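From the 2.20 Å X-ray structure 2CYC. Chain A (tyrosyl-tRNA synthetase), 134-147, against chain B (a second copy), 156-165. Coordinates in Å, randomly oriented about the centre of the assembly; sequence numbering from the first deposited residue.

Chain A, residues 134-147: VIDISKNVTLSRVM
Chain B (156-165) QMGEAIDFAK

In chain A a helix that begins earlier in the chain enters at A:Val134, a type I turn spans A:Ser138 to A:Val141, and after two extended residues, A:Val141 (phi/psi -134/135) and A:Thr142 (-81/156), a second helix starts at A:Leu143. Chain B is mostly irregular: a type II turn from B:Gly158 to B:Ile161, with left-handed angles at B:Ala160 (75/18), then extended B:Ile161 (-73/139) and B:Asp162 (-70/149), and helical angles from B:Phe163 onward.

The two extended segments meet in a single beta bridge, A:Thr142 with B:Asp162, their CA atoms 4.1 Å apart; A:Leu143 pairs with B:Phe163 (CA-CA 4.5 Å) and A:Ser138 with B:Ala164 (4.6 Å). Two strong backbone hydrogen bonds frame the bridge: B:Phe163 N donates to A:Val141 O (2.7 Å, 169°) and A:Leu143 N to B:Ile161 O (3.0 Å, 165°). The same carbonyls receive CA-H contacts, B:Asp162 CA to A:Val141 O and A:Thr142 CA to B:Ile161 O, both 3.4 Å. A third bond, B:Ala164 N to A:Ser138 O (3.1 Å, 148°), ties B:Ala164 to the carbonyl of A:Ser138, the first residue of the type I turn. Water 1 accepts from A:Ser144 N (3.3 Å) and donates weakly to B:Ile161 O (3.4 Å).

B:Phe163 (chi1 -174°, t; chi2 -107°) points toward chain A and gives up 107 Å² of the 580 Å² buried. A:Val146 (t) places CG1 over one ring face, while its closest approach is CG2, 3.7 Å from B:Phe163 CG; near the ring plane, at the edge, stand A:Leu143 CD1, 3.8 Å from B:Phe163 CD2, and A:Ser138 OG, 3.5 Å from B:Phe163 CD1. A:Ser138 (m) suits this apolar site because its hydroxyl is satisfied by donating to A:Val134 O (2.8 Å).

A:Leu143 (t, p) links three apolar partners: besides the ring, its CB is 4.0 Å from B:Ile161 CG2 (B:Ile161 t, t) and its CD2 3.3 Å from B:Met157 CE, which the bent methionine (t, p, chi3 -135°) brings nearer. The small B:Ala164 points toward chain A and lets the backbones close in, its CB 3.7 Å from A:Ser138 CB and 3.8 Å from A:Lys139 CG.

B:Asp162 (p) packs its CB 3.6 Å from A:Lys139 O, while its carboxylate serves its own chain: OD1 forms a salt bridge with B:Lys165 NZ (2.6 Å; m, t, t, p), and OD2 weakly caps B:Lys165 N (3.4 Å). A:Thr142 (p) occupies the N-cap of the second A helix.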

ATOM      1  N   VAL A 134      -3.728   6.579   3.901  1.00 17.87           N
ATOM      2  CA  VAL A 134      -2.877   6.122   2.804  1.00 14.02           C
ATOM      3  C   VAL A 134      -3.831   5.481   1.778  1.00 20.76           C
ATOM      4  O   VAL A 134      -3.705   5.695   0.566  1.00 18.37           O
ATOM      5  CB  VAL A 134      -1.847   5.054   3.252  1.00 15.52           C
ATOM      6  CG1 VAL A 134      -1.264   4.362   2.024  1.00 12.90           C
ATOM      7  CG2 VAL A 134      -0.707   5.713   4.065  1.00 12.77           C
ATOM      8  N   ILE A 135      -4.793   4.705   2.281  1.00 19.27           N
ATOM      9  CA  ILE A 135      -5.778   4.044   1.424  1.00 18.03           C
ATOM     10  C   ILE A 135      -6.658   5.080   0.712  1.00 21.95           C
ATOM     11  O   ILE A 135      -6.867   5.005  -0.497  1.00 17.88           O
ATOM     12  CB  ILE A 135      -6.723   3.118   2.232  1.00 20.07           C
ATOM     13  CG1 ILE A 135      -5.932   1.983   2.886  1.00 23.41           C
ATOM     14  CG2 ILE A 135      -7.805   2.548   1.315  1.00 10.75           C
ATOM     15  CD1 ILE A 135      -5.190   1.123   1.907  1.00 25.14           C
ATOM     16  N   ASP A 136      -7.176   6.035   1.479  1.00 16.84           N
ATOM     17  CA  ASP A 136      -8.046   7.078   0.941  1.00 17.50           C
ATOM     18  C   ASP A 136      -7.385   7.789  -0.238  1.00 21.20           C
ATOM     19  O   ASP A 136      -8.008   8.026  -1.276  1.00 21.65           O
ATOM     20  CB  ASP A 136      -8.381   8.085   2.044  1.00 21.70           C
ATOM     21  CG  ASP A 136      -9.420   9.103   1.612  1.00 28.28           C
ATOM     22  OD1 ASP A 136     -10.304   8.747   0.799  1.00 22.68           O
ATOM     23  OD2 ASP A 136      -9.360  10.251   2.101  1.00 27.08           O
ATOM     24  N   ILE A 137      -6.118   8.140  -0.059  1.00 16.09           N
ATOM     25  CA  ILE A 137      -5.352   8.794  -1.102  1.00 16.79           C
ATOM     26  C   ILE A 137      -5.160   7.832  -2.284  1.00 18.87           C
ATOM     27  O   ILE A 137      -5.346   8.206  -3.446  1.00 18.62           O
ATOM     28  CB  ILE A 137      -3.972   9.208  -0.558  1.00 19.02           C
ATOM     29  CG1 ILE A 137      -4.132  10.386   0.406  1.00 15.87           C
ATOM     30  CG2 ILE A 137      -3.021   9.535  -1.710  1.00 13.09           C
ATOM     31  CD1 ILE A 137      -2.932  10.564   1.364  1.00 14.19           C
ATOM     32  N   SER A 138      -4.792   6.592  -1.979  1.00 16.95           N
ATOM     33  CA  SER A 138      -4.544   5.599  -3.017  1.00 19.20           C
ATOM     34  C   SER A 138      -5.745   5.329  -3.909  1.00 21.65           C
ATOM     35  O   SER A 138      -5.587   4.863  -5.037  1.00 21.48           O
ATOM     36  CB  SER A 138      -4.049   4.304  -2.386  1.00 20.27           C
ATOM     37  OG  SER A 138      -2.779   4.518  -1.804  1.00 20.61           O
ATOM     38  N   LYS A 139      -6.940   5.615  -3.401  1.00 15.64           N
ATOM     39  CA  LYS A 139      -8.162   5.441  -4.180  1.00 18.73           C
ATOM     40  C   LYS A 139      -8.262   6.518  -5.262  1.00 21.05           C
ATOM     41  O   LYS A 139      -8.998   6.354  -6.232  1.00 22.14           O
ATOM     42  CB  LYS A 139      -9.402   5.566  -3.295  1.00 20.38           C
ATOM     43  CG  LYS A 139      -9.776   4.344  -2.498  1.00 26.80           C
ATOM     44  CD  LYS A 139     -10.970   4.674  -1.615  1.00 28.09           C
ATOM     45  CE  LYS A 139     -12.039   3.604  -1.681  1.00 35.28           C
ATOM     46  NZ  LYS A 139     -12.619   3.461  -3.042  1.00 22.17           N
ATOM     47  N   ASN A 140      -7.522   7.616  -5.097  1.00 18.02           N
ATOM     48  CA  ASN A 140      -7.576   8.721  -6.060  1.00 19.74           C
ATOM     49  C   ASN A 140      -6.354   8.848  -6.946  1.00 23.71           C
ATOM     50  O   ASN A 140      -6.172   9.871  -7.597  1.00 26.45           O
ATOM     51  CB  ASN A 140      -7.783  10.051  -5.331  1.00 20.15           C
ATOM     52  CG  ASN A 140      -9.082  10.087  -4.558  1.00 23.31           C
ATOM     53  OD1 ASN A 140      -9.122   9.782  -3.365  1.00 27.54           O
ATOM     54  ND2 ASN A 140     -10.160  10.444  -5.238  1.00 23.55           N
ATOM     55  N   VAL A 141      -5.517   7.818  -6.956  1.00 22.58           N
ATOM     56  CA  VAL A 141      -4.303   7.824  -7.751  1.00 21.91           C
ATOM     57  C   VAL A 141      -4.183   6.486  -8.479  1.00 26.12           C
ATOM     58  O   VAL A 141      -4.382   5.428  -7.885  1.00 23.03           O
ATOM     59  CB  VAL A 141      -3.051   8.011  -6.855  1.00 22.21           C
ATOM     60  CG1 VAL A 141      -1.807   8.143  -7.724  1.00 18.61           C
ATOM     61  CG2 VAL A 141      -3.219   9.230  -5.960  1.00 16.52           C
ATOM     62  N   THR A 142      -3.855   6.529  -9.762  1.00 22.93           N
ATOM     63  CA  THR A 142      -3.723   5.299 -10.524  1.00 23.41           C
ATOM     64  C   THR A 142      -2.383   4.637 -10.286  1.00 21.97           C
ATOM     65  O   THR A 142      -1.406   5.284  -9.900  1.00 26.45           O
ATOM     66  CB  THR A 142      -3.844   5.553 -12.029  1.00 23.47           C
ATOM     67  OG1 THR A 142      -2.753   6.375 -12.457  1.00 26.26           O
ATOM     68  CG2 THR A 142      -5.175   6.243 -12.351  1.00 19.07           C
ATOM     69  N   LEU A 143      -2.348   3.333 -10.519  1.00 23.32           N
ATOM     70  CA  LEU A 143      -1.127   2.564 -10.376  1.00 25.23           C
ATOM     71  C   LEU A 143      -0.064   3.173 -11.284  1.00 24.79           C
ATOM     72  O   LEU A 143       1.080   3.378 -10.876  1.00 23.87           O
ATOM     73  CB  LEU A 143      -1.384   1.108 -10.785  1.00 21.08           C
ATOM     74  CG  LEU A 143      -0.164   0.207 -10.963  1.00 24.15           C
ATOM     75  CD1 LEU A 143       0.654   0.174  -9.670  1.00 19.89           C
ATOM     76  CD2 LEU A 143      -0.623  -1.193 -11.350  1.00 24.55           C
ATOM     77  N   SER A 144      -0.453   3.473 -12.520  1.00 28.23           N
ATOM     78  CA  SER A 144       0.474   4.045 -13.493  1.00 29.49           C
ATOM     79  C   SER A 144       1.079   5.344 -12.970  1.00 25.24           C
ATOM     80  O   SER A 144       2.264   5.605 -13.157  1.00 27.41           O
ATOM     81  CB  SER A 144      -0.244   4.306 -14.825  1.00 29.27           C
ATOM     82  OG  SER A 144      -1.218   5.323 -14.689  1.00 44.23           O
ATOM     83  N   ARG A 145       0.257   6.154 -12.313  1.00 24.43           N
ATOM     84  CA  ARG A 145       0.718   7.416 -11.758  1.00 26.48           C
ATOM     85  C   ARG A 145       1.747   7.144 -10.649  1.00 22.98           C
ATOM     86  O   ARG A 145       2.795   7.776 -10.598  1.00 21.99           O
ATOM     87  CB  ARG A 145      -0.482   8.202 -11.213  1.00 28.15           C
ATOM     88  CG  ARG A 145      -0.162   9.607 -10.766  1.00 29.59           C
ATOM     89  CD  ARG A 145       0.479  10.419 -11.886  1.00 35.03           C
ATOM     90  NE  ARG A 145       0.817  11.782 -11.470  1.00 27.16           N
ATOM     91  CZ  ARG A 145      -0.065  12.766 -11.301  1.00 27.88           C
ATOM     92  NH1 ARG A 145      -1.362  12.554 -11.515  1.00 27.49           N
ATOM     93  NH2 ARG A 145       0.352  13.964 -10.914  1.00 23.65           N
ATOM     94  N   VAL A 146       1.456   6.186  -9.776  1.00 23.44           N
ATOM     95  CA  VAL A 146       2.387   5.864  -8.703  1.00 21.06           C
ATOM     96  C   VAL A 146       3.700   5.358  -9.295  1.00 27.01           C
ATOM     97  O   VAL A 146       4.780   5.727  -8.836  1.00 22.62           O
ATOM     98  CB  VAL A 146       1.832   4.769  -7.762  1.00 20.55           C
ATOM     99  CG1 VAL A 146       2.882   4.426  -6.694  1.00 17.82           C
ATOM    100  CG2 VAL A 146       0.525   5.244  -7.118  1.00 21.04           C
ATOM    101  N   MET A 147       3.603   4.506 -10.312  1.00 25.57           N
ATOM    102  CA  MET A 147       4.791   3.957 -10.958  1.00 29.69           C
ATOM    103  C   MET A 147       5.679   5.082 -11.474  1.00 31.87           C
ATOM    104  O   MET A 147       6.900   5.002 -11.387  1.00 26.00           O
ATOM    105  CB  MET A 147       4.390   3.042 -12.116  1.00 27.73           C
ATOM    106  CG  MET A 147       3.785   1.727 -11.674  1.00 29.65           C
ATOM    107  SD  MET A 147       3.108   0.775 -13.059  1.00 34.05           S
ATOM    108  CE  MET A 147       4.603   0.196 -13.822  1.00 40.33           C
TER
ATOM    109  N   GLN B 156      -9.918  -7.499 -13.019  1.00 45.33           N
ATOM    110  CA  GLN B 156      -8.874  -7.753 -14.001  1.00 48.83           C
ATOM    111  C   GLN B 156      -7.963  -6.537 -14.061  1.00 48.94           C
ATOM    112  O   GLN B 156      -8.408  -5.400 -13.898  1.00 47.50           O
ATOM    113  CB  GLN B 156      -9.474  -8.004 -15.388  1.00 49.89           C
ATOM    114  CG  GLN B 156     -10.097  -9.382 -15.577  1.00 58.33           C
ATOM    115  CD  GLN B 156      -9.090 -10.516 -15.425  1.00 63.26           C
ATOM    116  OE1 GLN B 156      -8.018 -10.504 -16.038  1.00 65.27           O
ATOM    117  NE2 GLN B 156      -9.441 -11.511 -14.613  1.00 62.01           N
ATOM    118  N   MET B 157      -6.681  -6.779 -14.290  1.00 52.56           N
ATOM    119  CA  MET B 157      -5.720  -5.695 -14.373  1.00 58.77           C
ATOM    120  C   MET B 157      -6.086  -4.837 -15.577  1.00 61.51           C
ATOM    121  O   MET B 157      -6.082  -5.311 -16.711  1.00 65.25           O
ATOM    122  CB  MET B 157      -4.310  -6.265 -14.526  1.00 54.63           C
ATOM    123  CG  MET B 157      -3.188  -5.277 -14.248  1.00 61.47           C
ATOM    124  SD  MET B 157      -3.229  -4.530 -12.592  1.00 51.68           S
ATOM    125  CE  MET B 157      -2.930  -2.838 -13.026  1.00 57.53           C
ATOM    126  N   GLY B 158      -6.428  -3.580 -15.324  1.00 64.27           N
ATOM    127  CA  GLY B 158      -6.790  -2.690 -16.411  1.00 65.35           C
ATOM    128  C   GLY B 158      -6.079  -1.357 -16.319  1.00 65.71           C
ATOM    129  O   GLY B 158      -5.659  -0.938 -15.239  1.00 66.47           O
ATOM    130  N   GLU B 159      -5.925  -0.688 -17.453  1.00 67.44           N
ATOM    131  CA  GLU B 159      -5.270   0.612 -17.453  1.00 68.51           C
ATOM    132  C   GLU B 159      -6.125   1.536 -16.590  1.00 64.15           C
ATOM    133  O   GLU B 159      -7.353   1.436 -16.596  1.00 65.26           O
ATOM    134  CB  GLU B 159      -5.184   1.171 -18.877  1.00 74.90           C
ATOM    135  CG  GLU B 159      -4.675   0.181 -19.919  1.00 84.92           C
ATOM    136  CD  GLU B 159      -3.325  -0.418 -19.562  1.00 91.08           C
ATOM    137  OE1 GLU B 159      -2.394   0.351 -19.238  1.00 93.87           O
ATOM    138  OE2 GLU B 159      -3.192  -1.662 -19.613  1.00 94.03           O
ATOM    139  N   ALA B 160      -5.478   2.417 -15.836  1.00 55.05           N
ATOM    140  CA  ALA B 160      -6.188   3.363 -14.977  1.00 49.54           C
ATOM    141  C   ALA B 160      -6.790   2.764 -13.697  1.00 41.42           C
ATOM    142  O   ALA B 160      -7.678   3.367 -13.087  1.00 38.62           O
ATOM    143  CB  ALA B 160      -7.280   4.084 -15.783  1.00 41.22           C
ATOM    144  N   ILE B 161      -6.327   1.585 -13.285  1.00 33.31           N
ATOM    145  CA  ILE B 161      -6.848   1.008 -12.048  1.00 31.23           C
ATOM    146  C   ILE B 161      -6.243   1.836 -10.908  1.00 28.79           C
ATOM    147  O   ILE B 161      -5.065   2.202 -10.974  1.00 22.57           O
ATOM    148  CB  ILE B 161      -6.438  -0.468 -11.884  1.00 27.68           C
ATOM    149  CG1 ILE B 161      -7.100  -1.050 -10.630  1.00 30.56           C
ATOM    150  CG2 ILE B 161      -4.916  -0.582 -11.786  1.00 30.28           C
ATOM    151  CD1 ILE B 161      -6.905  -2.551 -10.453  1.00 25.37           C
ATOM    152  N   ASP B 162      -7.040   2.156  -9.887  1.00 25.17           N
ATOM    153  CA  ASP B 162      -6.526   2.950  -8.767  1.00 25.45           C
ATOM    154  C   ASP B 162      -5.535   2.115  -7.955  1.00 20.47           C
ATOM    155  O   ASP B 162      -5.671   0.899  -7.863  1.00 21.88           O
ATOM    156  CB  ASP B 162      -7.666   3.443  -7.870  1.00 26.11           C
ATOM    157  CG  ASP B 162      -8.464   2.305  -7.265  1.00 34.92           C
ATOM    158  OD1 ASP B 162      -9.320   1.730  -7.974  1.00 37.92           O
ATOM    159  OD2 ASP B 162      -8.227   1.983  -6.080  1.00 33.33           O
ATOM    160  N   PHE B 163      -4.543   2.770  -7.362  1.00 19.24           N
ATOM    161  CA  PHE B 163      -3.508   2.068  -6.604  1.00 18.11           C
ATOM    162  C   PHE B 163      -4.013   1.309  -5.383  1.00 16.99           C
ATOM    163  O   PHE B 163      -3.452   0.270  -5.023  1.00 20.73           O
ATOM    164  CB  PHE B 163      -2.401   3.055  -6.184  1.00 17.73           C
ATOM    165  CG  PHE B 163      -1.222   2.397  -5.519  1.00 19.55           C
ATOM    166  CD1 PHE B 163      -1.016   2.529  -4.142  1.00 15.88           C
ATOM    167  CD2 PHE B 163      -0.343   1.598  -6.264  1.00 16.19           C
ATOM    168  CE1 PHE B 163       0.049   1.865  -3.507  1.00 15.33           C
ATOM    169  CE2 PHE B 163       0.725   0.928  -5.647  1.00 13.98           C
ATOM    170  CZ  PHE B 163       0.923   1.062  -4.260  1.00 13.59           C
ATOM    171  N   ALA B 164      -5.065   1.820  -4.748  1.00 16.79           N
ATOM    172  CA  ALA B 164      -5.612   1.182  -3.556  1.00 16.48           C
ATOM    173  C   ALA B 164      -5.968  -0.283  -3.779  1.00 15.21           C
ATOM    174  O   ALA B 164      -5.839  -1.104  -2.868  1.00 15.63           O
ATOM    175  CB  ALA B 164      -6.846   1.945  -3.059  1.00 11.62           C
ATOM    176  N   LYS B 165      -6.420  -0.617  -4.984  1.00 16.39           N
ATOM    177  CA  LYS B 165      -6.788  -1.998  -5.271  1.00 19.94           C
ATOM    178  C   LYS B 165      -5.576  -2.921  -5.285  1.00 18.08           C
ATOM    179  O   LYS B 165      -5.711  -4.115  -5.039  1.00 16.80           O
ATOM    180  CB  LYS B 165      -7.569  -2.080  -6.592  1.00 21.69           C
ATOM    181  CG  LYS B 165      -8.999  -1.538  -6.447  1.00 27.54           C
ATOM    182  CD  LYS B 165      -9.782  -1.593  -7.745  1.00 27.59           C
ATOM    183  CE  LYS B 165     -11.218  -1.115  -7.556  1.00 22.76           C
ATOM    184  NZ  LYS B 165     -11.296   0.273  -7.007  1.00 21.60           N
TER
HETATM  185  O   HOH W   1      -3.235   2.335 -13.799  1.00 19.78           O